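Side-chain contact in activator of Hsp90 ATPase homologue 1/2-like C-terminal domain-containing protein (Nitrosomonas europaea, PDB 1XFS), which is of unknown function but belongs to the AHA1 family and probably adopts the Bet v 1-like helix-grip fold, which commonly encloses a ligand-binding cavity: residues Pro32-Lys37 with Glu161-Gln166. Sequence-based numbering, arbitrary orientation.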
loop_
_atom_site.group_PDB
_atom_site.type_symbol
_atom_site.label_atom_id
_atom_site.label_comp_id
_atom_site.label_asym_id
_atom_site.label_seq_id
_atom_site.Cartn_x
_atom_site.Cartn_y
_atom_site.Cartn_z
ATOM N N PRO A 32 -15.716 -13.681 1.779
ATOM C CA PRO A 32 -15.181 -14.792 0.984
ATOM C C PRO A 32 -16.260 -15.734 0.430
ATOM O O PRO A 32 -16.222 -16.097 -0.741
ATOM C CB PRO A 32 -14.236 -15.487 1.962
ATOM C CG PRO A 32 -13.719 -14.339 2.784
ATOM C CD PRO A 32 -14.984 -13.541 3.050
ATOM N N GLU A 33 -17.222 -16.110 1.269
ATOM C CA GLU A 33 -18.296 -17.005 0.848
ATOM C C GLU A 33 -19.065 -16.474 -0.360
ATOM O O GLU A 33 -19.618 -17.249 -1.143
ATOM C CB GLU A 33 -19.263 -17.263 2.008
ATOM C CG GLU A 33 -18.763 -18.293 3.016
ATOM C CD GLU A 33 -18.826 -19.717 2.483
ATOM O OE1 GLU A 33 -19.939 -20.282 2.416
ATOM O OE2 GLU A 33 -17.767 -20.272 2.117
ATOM N N LEU A 34 -19.104 -15.151 -0.506
ATOM C CA LEU A 34 -19.792 -14.518 -1.630
ATOM C C LEU A 34 -18.804 -14.254 -2.762
ATOM O O LEU A 34 -19.102 -14.489 -3.931
ATOM C CB LEU A 34 -20.436 -13.200 -1.184
ATOM C CG LEU A 34 -21.609 -13.344 -0.208
ATOM C CD1 LEU A 34 -22.065 -11.976 0.299
ATOM C CD2 LEU A 34 -22.750 -14.055 -0.921
ATOM N N LEU A 35 -17.624 -13.758 -2.403
ATOM C CA LEU A 35 -16.584 -13.466 -3.377
ATOM C C LEU A 35 -16.281 -14.644 -4.290
ATOM O O LEU A 35 -16.142 -14.479 -5.498
ATOM C CB LEU A 35 -15.299 -13.056 -2.660
ATOM C CG LEU A 35 -15.225 -11.605 -2.180
ATOM C CD1 LEU A 35 -14.065 -11.439 -1.202
ATOM C CD2 LEU A 35 -15.050 -10.688 -3.381
ATOM N N LYS A 36 -16.185 -15.835 -3.717
ATOM C CA LYS A 36 -15.859 -17.002 -4.522
ATOM C C LYS A 36 -16.920 -17.354 -5.557
ATOM O O LYS A 36 -16.711 -18.242 -6.383
ATOM C CB LYS A 36 -15.599 -18.209 -3.623
ATOM C CG LYS A 36 -16.823 -18.744 -2.921
ATOM C CD LYS A 36 -16.459 -19.964 -2.102
ATOM C CE LYS A 36 -17.695 -20.699 -1.625
ATOM N NZ LYS A 36 -18.580 -19.842 -0.799
ATOM N N LYS A 37 -18.047 -16.651 -5.529
ATOM C CA LYS A 37 -19.118 -16.924 -6.478
ATOM C C LYS A 37 -19.311 -15.884 -7.576
ATOM O O LYS A 37 -20.257 -15.995 -8.357
ATOM C CB LYS A 37 -20.438 -17.115 -5.736
ATOM C CG LYS A 37 -20.470 -18.353 -4.870
ATOM C CD LYS A 37 -21.829 -18.540 -4.248
ATOM C CE LYS A 37 -21.905 -19.853 -3.505
ATOM N NZ LYS A 37 -23.264 -20.058 -2.943
ATOM N N GLU A 161 -24.260 -8.808 -9.246
ATOM C CA GLU A 161 -25.643 -8.367 -9.131
ATOM C C GLU A 161 -26.591 -9.562 -9.138
ATOM O O GLU A 161 -27.565 -9.592 -8.390
ATOM C CB GLU A 161 -25.997 -7.413 -10.273
ATOM C CG GLU A 161 -27.301 -6.657 -10.046
ATOM C CD GLU A 161 -27.660 -5.743 -11.198
ATOM O OE1 GLU A 161 -28.624 -4.961 -11.058
ATOM O OE2 GLU A 161 -26.983 -5.814 -12.246
ATOM N N GLU A 162 -26.298 -10.546 -9.980
ATOM C CA GLU A 162 -27.132 -11.740 -10.073
ATOM C C GLU A 162 -27.127 -12.529 -8.765
ATOM O O GLU A 162 -28.157 -13.041 -8.328
ATOM C CB GLU A 162 -26.642 -12.634 -11.216
ATOM C CG GLU A 162 -27.410 -13.935 -11.365
ATOM C CD GLU A 162 -26.855 -14.809 -12.473
ATOM O OE1 GLU A 162 -25.697 -15.265 -12.352
ATOM O OE2 GLU A 162 -27.577 -15.035 -13.467
ATOM N N LEU A 163 -25.955 -12.619 -8.145
ATOM C CA LEU A 163 -25.793 -13.341 -6.892
ATOM C C LEU A 163 -26.552 -12.704 -5.734
ATOM O O LEU A 163 -27.279 -13.380 -5.004
ATOM C CB LEU A 163 -24.306 -13.424 -6.531
ATOM C CG LEU A 163 -23.953 -14.025 -5.166
ATOM C CD1 LEU A 163 -24.295 -15.507 -5.151
ATOM C CD2 LEU A 163 -22.465 -13.822 -4.888
ATOM N N LEU A 164 -26.374 -11.398 -5.569
ATOM C CA LEU A 164 -27.019 -10.669 -4.483
ATOM C C LEU A 164 -28.539 -10.658 -4.573
ATOM O O LEU A 164 -29.225 -10.645 -3.551
ATOM C CB LEU A 164 -26.481 -9.238 -4.435
ATOM C CG LEU A 164 -24.975 -9.147 -4.139
ATOM C CD1 LEU A 164 -24.536 -7.690 -4.164
ATOM C CD2 LEU A 164 -24.679 -9.774 -2.780
ATOM N N LYS A 165 -29.070 -10.671 -5.791
ATOM C CA LYS A 165 -30.517 -10.667 -5.961
ATOM C C LYS A 165 -31.170 -11.972 -5.507
ATOM O O LYS A 165 -32.258 -11.956 -4.933
ATOM C CB LYS A 165 -30.881 -10.383 -7.419
ATOM C CG LYS A 165 -30.641 -8.942 -7.831
ATOM C CD LYS A 165 -31.077 -8.693 -9.259
ATOM C CE LYS A 165 -30.881 -7.240 -9.645
ATOM N NZ LYS A 165 -31.233 -7.006 -11.072
ATOM N N GLN A 166 -30.506 -13.098 -5.749
ATOM C CA GLN A 166 -31.061 -14.391 -5.363
ATOM C C GLN A 166 -30.731 -14.809 -3.934
ATOM O O GLN A 166 -31.423 -15.645 -3.353
ATOM C CB GLN A 166 -30.594 -15.470 -6.339
ATOM C CG GLN A 166 -31.074 -15.239 -7.764
ATOM C CD GLN A 166 -32.581 -15.057 -7.849
ATOM O OE1 GLN A 166 -33.348 -15.960 -7.510
ATOM N NE2 GLN A 166 -33.012 -13.881 -8.300
#
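Leu-163 reaches across from the long C-terminal helix 149-167 and supplies the close contacts through its two methyls, which meet Leu-34 and Lys-37 of segment 32-37. Its CG stands anti to the backbone N (chi1 174°), which carries the isobutyl group toward that segment. In the apolar pairs, Leu-163 CD2 lies 4.0 Å from Leu-34 CD2 and 4.0 Å from Lys-37 CB, while Leu-163 CD1 packs on the aliphatic Lys-37 CD at 4.0 Å. Leu-163 CD2 also rests against a polar atom, the carbonyl O of Leu-34, at 3.6 Å. The two leucine side chains meet at a slant, whereas the extended lysine chain passes Leu-163 nearly at a right angle, and NZ of Lys-37 runs on past it. Trp-38 also touches Leu-163, and Arg-27 of helix 22-30 touches Leu-34.

No hydrogen bond or salt bridge joins the two segments; the polar links stay within each. Leu-34 O accepts the backbone N-H of Lys-37 at 2.9 Å, consistent with the placing of Lys-37 CB next to Leu-163 CD2. Lys-36 NZ curls back to Glu-33 O (2.8 Å) and makes a salt bridge, weak as a hydrogen bond, to Glu-33 OE2 at 3.1 Å. On the long helix, Lys-165 NZ forms a similarly weak salt bridge with Glu-161 OE1 (3.3 Å), which also accepts the N-H of Ala-19.

Pro-32 and Leu-35 pack on Cys-49 and Val-51 of strand 45-51. The small surface patch thus joins the C-terminal helix to the short helical pair, consistent with a Bet v 1-like helix-grip fold, by van der Waals packing without directional bonds to fix the fit.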